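Carboxypeptidase D (Drosophila melanogaster, PDB 3MN8) removes C-terminal arginine or lysine residues from peptides and proteins as a zinc-dependent metallocarboxypeptidase, processing growth factors, peptide hormones and neuropeptides. Local coordinates at residues Pro141-Glu153 and Val163-Phe177. Residues are numbered along the deposited sequence; the frame is centred on the assembly and turned at random.
With GEM ((2-guanidinoethylmercapto)succinic acid), chain G.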
loop_
_atom_site.group_PDB
_atom_site.type_symbol
_atom_site.label_atom_id
_atom_site.label_comp_id
_atom_site.label_asym_id
_atom_site.label_seq_id
_atom_site.Cartn_x
_atom_site.Cartn_y
_atom_site.Cartn_z
ATOM N N PRO A 141 -7.203 -8.517 -0.504
ATOM C CA PRO A 141 -6.559 -9.837 -0.426
ATOM C C PRO A 141 -6.088 -10.378 -1.783
ATOM O O PRO A 141 -5.015 -10.975 -1.865
ATOM C CB PRO A 141 -7.670 -10.728 0.149
ATOM C CG PRO A 141 -8.498 -9.808 0.944
ATOM C CD PRO A 141 -8.490 -8.494 0.212
ATOM N N THR A 142 -6.889 -10.195 -2.829
ATOM C CA THR A 142 -6.471 -10.583 -4.173
ATOM C C THR A 142 -6.819 -9.539 -5.218
ATOM O O THR A 142 -7.820 -8.814 -5.110
ATOM C CB THR A 142 -7.054 -11.937 -4.633
ATOM O OG1 THR A 142 -6.574 -12.221 -5.953
ATOM C CG2 THR A 142 -8.561 -11.886 -4.687
ATOM N N MET A 143 -5.975 -9.498 -6.240
ATOM C CA MET A 143 -6.093 -8.566 -7.350
ATOM C C MET A 143 -6.078 -9.413 -8.632
ATOM O O MET A 143 -6.201 -8.898 -9.747
ATOM C CB MET A 143 -4.914 -7.596 -7.294
ATOM C CG MET A 143 -4.973 -6.453 -8.254
ATOM S SD MET A 143 -3.388 -5.595 -8.307
ATOM C CE MET A 143 -3.380 -5.079 -10.027
ATOM N N ASN A 144 -5.934 -10.725 -8.454
ATOM C CA ASN A 144 -5.918 -11.651 -9.572
ATOM C C ASN A 144 -6.584 -12.991 -9.230
ATOM O O ASN A 144 -5.906 -14.014 -9.058
ATOM C CB ASN A 144 -4.493 -11.867 -10.055
ATOM C CG ASN A 144 -4.432 -12.706 -11.309
ATOM O OD1 ASN A 144 -5.464 -13.012 -11.919
ATOM N ND2 ASN A 144 -3.222 -13.087 -11.707
ATOM N N PRO A 145 -7.926 -12.980 -9.140
ATOM C CA PRO A 145 -8.733 -14.170 -8.841
ATOM C C PRO A 145 -8.567 -15.245 -9.914
ATOM O O PRO A 145 -8.478 -16.438 -9.617
ATOM C CB PRO A 145 -10.180 -13.643 -8.871
ATOM C CG PRO A 145 -10.083 -12.154 -8.936
ATOM C CD PRO A 145 -8.751 -11.808 -9.492
ATOM N N ASP A 146 -8.553 -14.806 -11.165
ATOM C CA ASP A 146 -8.486 -15.711 -12.286
ATOM C C ASP A 146 -7.121 -16.366 -12.258
ATOM O O ASP A 146 -6.978 -17.563 -12.536
ATOM C CB ASP A 146 -8.718 -14.954 -13.605
ATOM C CG ASP A 146 -10.159 -14.454 -13.757
ATOM O OD1 ASP A 146 -10.922 -14.480 -12.769
ATOM O OD2 ASP A 146 -10.534 -14.035 -14.868
ATOM N N GLY A 147 -6.118 -15.570 -11.906
ATOM C CA GLY A 147 -4.754 -16.059 -11.823
ATOM C C GLY A 147 -4.650 -17.076 -10.716
ATOM O O GLY A 147 -4.037 -18.136 -10.876
ATOM N N TYR A 148 -5.276 -16.745 -9.593
ATOM C CA TYR A 148 -5.277 -17.609 -8.422
ATOM C C TYR A 148 -5.945 -18.942 -8.730
ATOM O O TYR A 148 -5.331 -20.004 -8.606
ATOM C CB TYR A 148 -5.998 -16.915 -7.272
ATOM C CG TYR A 148 -6.205 -17.783 -6.052
ATOM C CD1 TYR A 148 -5.132 -18.159 -5.250
ATOM C CD2 TYR A 148 -7.475 -18.211 -5.687
ATOM C CE1 TYR A 148 -5.313 -18.948 -4.123
ATOM C CE2 TYR A 148 -7.664 -18.993 -4.556
ATOM C CZ TYR A 148 -6.574 -19.357 -3.784
ATOM O OH TYR A 148 -6.750 -20.136 -2.668
ATOM N N ALA A 149 -7.207 -18.870 -9.141
ATOM C CA ALA A 149 -7.968 -20.048 -9.547
ATOM C C ALA A 149 -7.170 -21.015 -10.422
ATOM O O ALA A 149 -7.399 -22.221 -10.377
ATOM C CB ALA A 149 -9.254 -19.631 -10.263
ATOM N N LEU A 150 -6.251 -20.491 -11.222
ATOM C CA LEU A 150 -5.473 -21.336 -12.126
ATOM C C LEU A 150 -4.180 -21.859 -11.488
ATOM O O LEU A 150 -3.479 -22.684 -12.079
ATOM C CB LEU A 150 -5.182 -20.607 -13.441
ATOM C CG LEU A 150 -6.419 -20.375 -14.318
ATOM C CD1 LEU A 150 -6.266 -19.134 -15.150
ATOM C CD2 LEU A 150 -6.700 -21.570 -15.208
ATOM N N SER A 151 -3.888 -21.399 -10.270
ATOM C CA SER A 151 -2.670 -21.802 -9.557
ATOM C C SER A 151 -2.856 -23.040 -8.656
ATOM O O SER A 151 -3.978 -23.370 -8.266
ATOM C CB SER A 151 -2.114 -20.624 -8.748
ATOM O OG SER A 151 -1.779 -19.535 -9.600
ATOM N N GLN A 152 -1.753 -23.722 -8.331
ATOM C CA GLN A 152 -1.802 -24.956 -7.546
ATOM C C GLN A 152 -1.140 -24.859 -6.179
ATOM O O GLN A 152 0.086 -24.766 -6.073
ATOM C CB GLN A 152 -1.144 -26.096 -8.324
ATOM C CG GLN A 152 -1.051 -27.405 -7.542
ATOM C CD GLN A 152 -0.335 -28.490 -8.308
ATOM O OE1 GLN A 152 0.058 -29.510 -7.742
ATOM N NE2 GLN A 152 -0.154 -28.274 -9.605
ATOM N N GLU A 153 -1.953 -24.905 -5.132
ATOM C CA GLU A 153 -1.432 -24.878 -3.771
ATOM C C GLU A 153 -0.295 -25.882 -3.615
ATOM O O GLU A 153 -0.419 -27.039 -4.016
ATOM C CB GLU A 153 -2.539 -25.188 -2.761
ATOM C CG GLU A 153 -2.064 -25.175 -1.324
ATOM C CD GLU A 153 -3.158 -25.545 -0.346
ATOM O OE1 GLU A 153 -2.822 -25.933 0.799
ATOM O OE2 GLU A 153 -4.349 -25.447 -0.726
ATOM N N VAL A 163 1.719 -19.910 -15.900
ATOM C CA VAL A 163 0.279 -19.989 -15.753
ATOM C C VAL A 163 -0.106 -19.836 -14.283
ATOM O O VAL A 163 0.499 -20.438 -13.384
ATOM C CB VAL A 163 -0.292 -21.287 -16.334
ATOM C CG1 VAL A 163 -1.668 -21.567 -15.751
ATOM C CG2 VAL A 163 -0.336 -21.212 -17.870
ATOM N N GLY A 164 -1.109 -18.998 -14.050
ATOM C CA GLY A 164 -1.541 -18.661 -12.705
ATOM C C GLY A 164 -0.944 -17.347 -12.231
ATOM O O GLY A 164 -1.572 -16.598 -11.487
ATOM N N ARG A 165 0.281 -17.070 -12.668
ATOM C CA ARG A 165 0.955 -15.832 -12.314
ATOM C C ARG A 165 0.236 -14.662 -12.976
ATOM O O ARG A 165 -0.194 -13.731 -12.302
ATOM C CB ARG A 165 2.439 -15.887 -12.719
ATOM C CG ARG A 165 3.219 -14.610 -12.419
ATOM C CD ARG A 165 4.696 -14.737 -12.793
ATOM N NE ARG A 165 5.312 -13.434 -13.049
ATOM C CZ ARG A 165 6.030 -12.753 -12.159
ATOM N NH1 ARG A 165 6.225 -13.250 -10.948
ATOM N NH2 ARG A 165 6.559 -11.577 -12.480
ATOM N N GLY A 166 0.086 -14.719 -14.295
ATOM C CA GLY A 166 -0.598 -13.666 -15.028
ATOM C C GLY A 166 -2.086 -13.918 -14.931
ATOM O O GLY A 166 -2.501 -14.895 -14.303
ATOM N N ASN A 167 -2.893 -13.045 -15.534
ATOM C CA ASN A 167 -4.343 -13.217 -15.469
ATOM C C ASN A 167 -4.804 -14.317 -16.411
ATOM O O ASN A 167 -4.018 -15.194 -16.792
ATOM C CB ASN A 167 -5.112 -11.897 -15.685
ATOM C CG ASN A 167 -5.020 -11.369 -17.111
ATOM O OD1 ASN A 167 -4.429 -11.996 -17.995
ATOM N ND2 ASN A 167 -5.616 -10.202 -17.337
ATOM N N ALA A 168 -6.079 -14.287 -16.776
ATOM C CA ALA A 168 -6.636 -15.355 -17.599
ATOM C C ALA A 168 -6.143 -15.269 -19.039
ATOM O O ALA A 168 -6.186 -16.259 -19.766
ATOM C CB ALA A 168 -8.162 -15.339 -17.548
ATOM N N ALA A 169 -5.683 -14.085 -19.449
ATOM C CA ALA A 169 -5.115 -13.906 -20.790
ATOM C C ALA A 169 -3.597 -14.127 -20.759
ATOM O O ALA A 169 -2.904 -13.931 -21.767
ATOM C CB ALA A 169 -5.456 -12.523 -21.337
ATOM N N ASN A 170 -3.095 -14.540 -19.595
ATOM C CA ASN A 170 -1.680 -14.828 -19.405
ATOM C C ASN A 170 -0.769 -13.622 -19.553
ATOM O O ASN A 170 0.395 -13.771 -19.936
ATOM C CB ASN A 170 -1.215 -15.932 -20.352
ATOM C CG ASN A 170 -1.282 -17.294 -19.725
ATOM O OD1 ASN A 170 -1.990 -18.175 -20.210
ATOM N ND2 ASN A 170 -0.548 -17.480 -18.635
ATOM N N ILE A 171 -1.273 -12.427 -19.256
ATOM C CA ILE A 171 -0.363 -11.286 -19.174
ATOM C C ILE A 171 -0.054 -10.935 -17.728
ATOM O O ILE A 171 -0.891 -11.116 -16.840
ATOM C CB ILE A 171 -0.813 -10.027 -19.984
ATOM C CG1 ILE A 171 -1.740 -9.133 -19.163
ATOM C CG2 ILE A 171 -1.410 -10.424 -21.341
ATOM C CD1 ILE A 171 -1.016 -8.038 -18.389
ATOM N N ASP A 172 1.170 -10.448 -17.517
ATOM C CA ASP A 172 1.693 -10.144 -16.189
ATOM C C ASP A 172 1.215 -8.765 -15.729
ATOM O O ASP A 172 1.703 -7.732 -16.198
ATOM C CB ASP A 172 3.229 -10.238 -16.187
ATOM C CG ASP A 172 3.840 -10.084 -14.790
ATOM O OD1 ASP A 172 3.239 -9.380 -13.930
ATOM O OD2 ASP A 172 4.931 -10.670 -14.566
ATOM N N LEU A 173 0.252 -8.759 -14.810
ATOM C CA LEU A 173 -0.355 -7.518 -14.365
ATOM C C LEU A 173 0.686 -6.546 -13.808
ATOM O O LEU A 173 0.475 -5.334 -13.814
ATOM C CB LEU A 173 -1.461 -7.806 -13.350
ATOM C CG LEU A 173 -2.659 -8.580 -13.913
ATOM C CD1 LEU A 173 -3.638 -8.961 -12.807
ATOM C CD2 LEU A 173 -3.353 -7.783 -15.023
ATOM N N ASN A 174 1.820 -7.069 -13.348
ATOM C CA ASN A 174 2.861 -6.200 -12.827
ATOM C C ASN A 174 3.743 -5.724 -13.952
ATOM O O ASN A 174 4.857 -5.256 -13.715
ATOM C CB ASN A 174 3.703 -6.892 -11.763
ATOM C CG ASN A 174 4.276 -5.919 -10.742
ATOM O OD1 ASN A 174 3.800 -4.785 -10.597
ATOM N ND2 ASN A 174 5.292 -6.368 -10.014
ATOM N N ARG A 175 3.256 -5.870 -15.182
ATOM C CA ARG A 175 3.853 -5.175 -16.327
ATOM C C ARG A 175 2.822 -4.334 -17.069
ATOM O O ARG A 175 3.134 -3.701 -18.071
ATOM C CB ARG A 175 4.498 -6.142 -17.312
ATOM C CG ARG A 175 5.485 -7.071 -16.680
ATOM C CD ARG A 175 6.536 -6.343 -15.850
ATOM N NE ARG A 175 7.581 -7.285 -15.498
ATOM C CZ ARG A 175 7.786 -7.844 -14.310
ATOM N NH1 ARG A 175 8.779 -8.708 -14.189
ATOM N NH2 ARG A 175 7.050 -7.545 -13.255
ATOM N N ASP A 176 1.595 -4.315 -16.564
ATOM C CA ASP A 176 0.477 -3.798 -17.348
ATOM C C ASP A 176 0.037 -2.376 -16.990
ATOM O O ASP A 176 -0.859 -1.824 -17.628
ATOM C CB ASP A 176 -0.708 -4.756 -17.245
ATOM C CG ASP A 176 -1.709 -4.557 -18.353
ATOM O OD1 ASP A 176 -1.277 -4.261 -19.482
ATOM O OD2 ASP A 176 -2.922 -4.702 -18.095
ATOM N N PHE A 177 0.663 -1.788 -15.975
ATOM C CA PHE A 177 0.306 -0.439 -15.535
ATOM C C PHE A 177 1.069 0.579 -16.370
ATOM O O PHE A 177 2.122 0.266 -16.910
ATOM C CB PHE A 177 0.594 -0.261 -14.033
ATOM C CG PHE A 177 -0.404 -0.968 -13.128
ATOM C CD1 PHE A 177 -0.338 -2.354 -12.929
ATOM C CD2 PHE A 177 -1.406 -0.259 -12.488
ATOM C CE1 PHE A 177 -1.250 -3.006 -12.109
ATOM C CE2 PHE A 177 -2.323 -0.906 -11.671
ATOM C CZ PHE A 177 -2.245 -2.280 -11.480
HETATM C C8 GEM G . 8.764 -8.806 -9.122
HETATM S S7 GEM G . 8.072 -7.395 -8.304
HETATM C C6 GEM G . 9.284 -7.124 -7.043
HETATM C C5 GEM G . 10.708 -6.990 -7.578
HETATM N N3 GEM G . 10.788 -5.732 -8.304
HETATM C C1 GEM G . 11.792 -5.311 -9.066
HETATM N N4 GEM G . 11.725 -4.132 -9.671
HETATM N N2 GEM G . 12.868 -6.073 -9.231
HETATM C C9 GEM G . 7.976 -9.020 -10.387
HETATM O O14 GEM G . 6.974 -8.298 -10.586
HETATM O O15 GEM G . 8.350 -9.896 -11.194
HETATM C C10 GEM G . 8.793 -10.066 -8.241
HETATM C C11 GEM G . 7.449 -10.689 -7.885
HETATM O O12 GEM G . 7.242 -10.964 -6.677
HETATM O O13 GEM G . 6.615 -10.942 -8.791
#
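Asn144, at the N-cap of helix 145-149, makes a weak but nearly straight bond from ND2 to Gly166 O of the loop 163-177 (3.2 Å, 170° at the hydrogen). ND2 also donates to Met100 O, while OD1 caps the helix by accepting from Gly147 N, which lies well above the carbonyl plane. With CG anti to the backbone N (chi1 -174°), the amide is turned toward residues 164-167, where it crosses the Asn167 side chain at about a right angle. Gly147 and Gly164 let the backbones approach to 4.2 Å between CA atoms, and Ser151 OG, bonded to Gly147 O, rests near Gly164 CA. Leu173 CD1 lies 4.1 Å from Asn144 CB, and Met143 reaches Phe177 with its CE at the ring edge, in plane. The extended Arg165 points away from 141-153; its NH2 forms a salt bridge with the syn lone pair of Asp172 OD2, tilted from the guanidinium plane, and bonds GEM O15 (2.8 Å). Asp172 OD1 is hydrogen-bonded to NE2 of the zinc ligand His101. Arg175 NH2 and Asn174 ND2 both grip GEM O14, consistent with the M14 metallocarboxypeptidase active site, where such an Asn-Arg pair holds the substrate's C-terminal carboxylate.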